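Local structure of CurK, CurL fusion protein (Moorea producens 3L, 4MYZ) at the interface of chains A and B. The protein is an engineered fusion of the CurK C-terminal and CurL N-terminal docking domains, which bind each other to link successive modules of the curacin A polyketide synthase. Sequence-based numbering; all coordinates share one arbitrary frame. Chains: chain A/B, CurK, CurL fusion protein.

Contact 1: the interface of chains A and B. Residues chain A 33, 67, 70-71, 74; chain B 33, 67, 70-71.
A:Leu71 and B:Leu71, both in the CurL part, meet across the two-fold axis, their CD2 methyls 3.6 Å apart and their side chains at a slant to each other. The branches of A:Leu71 have separate tasks. CD1 rests on CB of B:Ala67 at 3.8 Å, while CD2 also lies against CG of B:Lys70, so the lysine's aliphatic stem extends the greasy surface. The small alanines let the helices come close, with the CB atoms of A:Ala67 and B:Ala67 4.0 Å apart. An alanine in place of A:Leu71 would be likely to leave B:Leu71 without its central partner and open a gap beside B:Ala67.

Around this core, A:Tyr74, its side chain crossing that of B:Leu71 at about a right angle, brings ring atoms CD2 and CE2 to CD2 of B:Leu71, 3.9 Å from the tyrosine's CD2. B:Lys70 runs extended from the helix, CG opposite the backbone N (chi1 180°), and bends at its last torsion. Its terminal NZ thereby makes a weak hydrogen bond of 3.2 Å to the backbone carbonyl O of A:Tyr74. Farther out, CD1 of B:Ile33, at the end of the CurK part, comes within 4.1 Å of CD1 of A:Leu71, closing the flank.

This parallel helix-helix contact between CurL docking domains, which probably holds the dimer together, lies where the two copies of helix 56-71 reach their C-terminal ends; in chain A the 3-10 helix 72-74 continues past it.

Contact 2: the interface of chains A and B. Residues chain A 13, 18, 21-22, 25; chain B 61, 64-65.
B:Leu61, on the CurL helix 56-71, is the apolar centre of this CurK–CurL docking interface, seen here in a fusion, and is pressed into the CurK part of chain A with both methyls engaged. With CG opposite the backbone N (chi1 178°), the fork points toward helix 15-32, and each prong finds its own surroundings. CD2 lies 3.8 Å from CD1 of A:Leu18, the two side chains lying alongside and pointing opposite ways, and also touches CB of A:Ser21. A:Leu13, from the segment ahead of the helix, adds its CD1 from a roughly perpendicular direction, 4.0 Å from the same CD2. CD1 takes the other side, against the backbone of A:Ser21 and the CG methylene of A:Glu25. The short side chain of the serine probably lets the leucine reach the helix backbone.

A:Val22 bridges B:Leu61 and B:Leu64, one turn apart on the partner helix, with its branched side chain. Its CG2 packs on CB of B:Leu61 at 3.9 Å, while CG1 faces CD1 of B:Leu64 at 4.0 Å. A beta-branched residue appears well suited, since its two methyls diverge directly from CB and serve both leucines. CB of B:Leu64 also approaches CB of A:Glu25, carrying the packing toward the rim.

At that rim, A:Glu25 and B:Lys65 use both the apolar and the charged portions of their chains. The glutamate folds back at chi2 (-54°), which keeps its methylenes over the leucines and its carboxylate beside the lysine. The lysine bends at chi3 and chi4, turning its amino end back toward that carboxylate in a long salt bridge, NZ to OE2 3.8 Å, which is likely to contribute modestly. CG of B:Lys65 sits over the flat face of the carboxylate of A:Glu25, 3.6 Å from its carbon CD.

Contact 1: the interface of chains A and B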
loop_
_atom_site.group_PDB
_atom_site.type_symbol
_atom_site.label_atom_id
_atom_site.label_comp_id
_atom_site.label_asym_id
_atom_site.label_seq_id
_atom_site.Cartn_x
_atom_site.Cartn_y
_atom_site.Cartn_z
ATOM N N ILE A 33 -9.998 6.353 -7.545
ATOM C CA ILE A 33 -9.030 7.117 -8.322
ATOM C C ILE A 33 -8.523 6.379 -9.557
ATOM O O ILE A 33 -8.034 7.019 -10.484
ATOM C CB ILE A 33 -7.861 7.577 -7.440
ATOM C CG1 ILE A 33 -7.117 6.387 -6.836
ATOM C CG2 ILE A 33 -8.396 8.464 -6.321
ATOM C CD1 ILE A 33 -5.733 6.732 -6.316
ATOM N N ALA A 67 -1.782 6.270 -5.468
ATOM C CA ALA A 67 -2.417 6.979 -4.348
ATOM C C ALA A 67 -1.615 8.219 -3.969
ATOM O O ALA A 67 -2.203 9.295 -3.750
ATOM C CB ALA A 67 -2.617 6.061 -3.155
ATOM N N LYS A 70 -2.189 11.024 -6.461
ATOM C CA LYS A 70 -3.503 11.649 -6.283
ATOM C C LYS A 70 -3.632 12.456 -4.987
ATOM O O LYS A 70 -4.370 13.444 -4.946
ATOM C CB LYS A 70 -4.603 10.600 -6.341
ATOM C CG LYS A 70 -5.998 11.163 -6.479
ATOM C CD LYS A 70 -6.321 11.473 -7.935
ATOM C CE LYS A 70 -7.814 11.626 -8.159
ATOM N NZ LYS A 70 -8.209 11.184 -9.534
ATOM N N LEU A 71 -2.910 12.069 -3.950
ATOM C CA LEU A 71 -2.999 12.712 -2.646
ATOM C C LEU A 71 -2.229 14.020 -2.606
ATOM O O LEU A 71 -2.433 14.818 -1.700
ATOM C CB LEU A 71 -2.531 11.782 -1.519
ATOM C CG LEU A 71 -3.655 10.863 -1.059
ATOM C CD1 LEU A 71 -3.085 9.738 -0.248
ATOM C CD2 LEU A 71 -4.745 11.596 -0.271
ATOM N N TYR A 74 -4.346 16.949 -2.124
ATOM C CA TYR A 74 -5.114 17.011 -0.882
ATOM C C TYR A 74 -4.243 17.145 0.380
ATOM O O TYR A 74 -4.781 17.126 1.484
ATOM C CB TYR A 74 -6.013 15.777 -0.757
ATOM C CG TYR A 74 -7.002 15.614 -1.902
ATOM C CD1 TYR A 74 -7.881 16.622 -2.227
ATOM C CD2 TYR A 74 -7.069 14.437 -2.644
ATOM C CE1 TYR A 74 -8.790 16.493 -3.265
ATOM C CE2 TYR A 74 -7.971 14.298 -3.683
ATOM C CZ TYR A 74 -8.836 15.320 -3.983
ATOM O OH TYR A 74 -9.732 15.225 -5.015
ATOM N N ILE B 33 -0.023 12.489 4.090
ATOM C CA ILE B 33 -1.167 12.236 4.961
ATOM C C ILE B 33 -0.783 12.659 6.366
ATOM O O ILE B 33 -1.621 13.124 7.124
ATOM C CB ILE B 33 -1.543 10.727 5.025
ATOM C CG1 ILE B 33 -1.848 10.167 3.632
ATOM C CG2 ILE B 33 -2.738 10.512 5.956
ATOM C CD1 ILE B 33 -2.305 8.725 3.633
ATOM N N ALA B 67 -4.427 5.850 3.004
ATOM C CA ALA B 67 -4.657 6.596 1.753
ATOM C C ALA B 67 -6.125 6.527 1.365
ATOM O O ALA B 67 -6.701 7.535 0.972
ATOM C CB ALA B 67 -3.796 6.062 0.632
ATOM N N LYS B 70 -8.363 8.774 3.581
ATOM C CA LYS B 70 -8.286 10.183 3.241
ATOM C C LYS B 70 -8.971 10.473 1.893
ATOM O O LYS B 70 -9.750 11.449 1.746
ATOM C CB LYS B 70 -6.849 10.651 3.200
ATOM C CG LYS B 70 -6.760 12.122 2.845
ATOM C CD LYS B 70 -5.458 12.745 3.256
ATOM C CE LYS B 70 -5.420 14.190 2.804
ATOM N NZ LYS B 70 -5.043 15.082 3.915
ATOM N N LEU B 71 -8.698 9.660 0.888
ATOM C CA LEU B 71 -9.246 9.910 -0.443
ATOM C C LEU B 71 -10.755 9.822 -0.476
ATOM O O LEU B 71 -11.414 10.552 -1.255
ATOM C CB LEU B 71 -8.628 8.982 -1.478
ATOM C CG LEU B 71 -7.193 9.332 -1.848
ATOM C CD1 LEU B 71 -6.536 8.142 -2.531
ATOM C CD2 LEU B 71 -7.122 10.588 -2.721
#

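Contact 2: the interface of chains A and B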
loop_
_atom_site.group_PDB
_atom_site.type_symbol
_atom_site.label_atom_id
_atom_site.label_comp_id
_atom_site.label_asym_id
_atom_site.label_seq_id
_atom_site.Cartn_x
_atom_site.Cartn_y
_atom_site.Cartn_z
ATOM N N LEU A 13 -2.777 -11.473 11.211
ATOM C CA LEU A 13 -3.224 -11.955 9.890
ATOM C C LEU A 13 -2.222 -12.958 9.316
ATOM O O LEU A 13 -1.013 -12.699 9.318
ATOM C CB LEU A 13 -3.413 -10.808 8.894
ATOM C CG LEU A 13 -4.439 -9.709 9.154
ATOM C CD1 LEU A 13 -4.428 -8.660 8.055
ATOM C CD2 LEU A 13 -5.823 -10.321 9.294
ATOM N N LEU A 18 -3.361 -11.373 4.750
ATOM C CA LEU A 18 -2.696 -10.101 4.450
ATOM C C LEU A 18 -2.806 -9.780 2.953
ATOM O O LEU A 18 -3.179 -8.676 2.566
ATOM C CB LEU A 18 -1.247 -10.185 4.882
ATOM C CG LEU A 18 -0.358 -9.018 4.631
ATOM C CD1 LEU A 18 -0.881 -7.764 5.334
ATOM C CD2 LEU A 18 1.015 -9.380 5.147
ATOM N N SER A 21 -6.348 -8.859 2.050
ATOM C CA SER A 21 -6.675 -7.529 2.566
ATOM C C SER A 21 -6.060 -6.439 1.720
ATOM O O SER A 21 -6.685 -5.402 1.469
ATOM C CB SER A 21 -6.210 -7.412 4.008
ATOM O OG SER A 21 -6.961 -8.277 4.844
ATOM N N VAL A 22 -4.821 -6.636 1.303
ATOM C CA VAL A 22 -4.140 -5.667 0.443
ATOM C C VAL A 22 -4.895 -5.524 -0.880
ATOM O O VAL A 22 -5.164 -4.409 -1.314
ATOM C CB VAL A 22 -2.671 -6.063 0.237
ATOM C CG1 VAL A 22 -2.068 -5.323 -0.945
ATOM C CG2 VAL A 22 -1.859 -5.876 1.494
ATOM N N GLU A 25 -8.056 -3.506 -0.506
ATOM C CA GLU A 25 -7.804 -2.059 -0.438
ATOM C C GLU A 25 -7.471 -1.463 -1.793
ATOM O O GLU A 25 -7.906 -0.355 -2.130
ATOM C CB GLU A 25 -6.679 -1.759 0.549
ATOM C CG GLU A 25 -7.078 -1.973 1.986
ATOM C CD GLU A 25 -8.329 -1.240 2.431
ATOM O OE1 GLU A 25 -8.526 -0.051 2.121
ATOM O OE2 GLU A 25 -9.109 -1.873 3.138
ATOM N N LEU B 61 -0.304 -2.527 3.784
ATOM C CA LEU B 61 -1.731 -2.586 4.091
ATOM C C LEU B 61 -2.150 -1.356 4.896
ATOM O O LEU B 61 -3.168 -0.745 4.626
ATOM C CB LEU B 61 -2.059 -3.877 4.846
ATOM C CG LEU B 61 -3.520 -4.024 5.264
ATOM C CD1 LEU B 61 -4.445 -3.883 4.076
ATOM C CD2 LEU B 61 -3.710 -5.336 6.011
ATOM N N LEU B 64 -2.095 1.761 2.629
ATOM C CA LEU B 64 -3.200 1.747 1.660
ATOM C C LEU B 64 -4.499 2.121 2.345
ATOM O O LEU B 64 -5.326 2.881 1.785
ATOM C CB LEU B 64 -3.303 0.380 0.945
ATOM C CG LEU B 64 -2.158 0.081 -0.016
ATOM C CD1 LEU B 64 -2.119 -1.416 -0.291
ATOM C CD2 LEU B 64 -2.287 0.923 -1.278
ATOM N N LYS B 65 -4.713 1.591 3.537
ATOM C CA LYS B 65 -5.912 1.908 4.302
ATOM C C LYS B 65 -5.946 3.390 4.644
ATOM O O LYS B 65 -7.012 4.032 4.544
ATOM C CB LYS B 65 -6.017 1.078 5.567
ATOM C CG LYS B 65 -6.381 -0.373 5.335
ATOM C CD LYS B 65 -6.374 -1.128 6.659
ATOM C CE LYS B 65 -7.637 -0.896 7.457
ATOM N NZ LYS B 65 -8.773 -1.707 6.930
#

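The C-alpha centres of contact 1 and contact 2 lie about 16 Å apart along helix 56-71 of chain B, which supplies residues to both. Contact 1 mainly joins the two CurL parts to each other, near the ends of their helices; contact 2 sets the CurK helix 15-32 of one chain against the CurL helix of the other. One CurL helix thus appears to serve both dimerisation and CurK docking through neighbouring stretches of its surface. Two-fold symmetry repeats both contacts with the chains exchanged, giving a four-helix assembly. Because an engineered linker tethers the parts, its influence on their pairing cannot be judged from this structure alone.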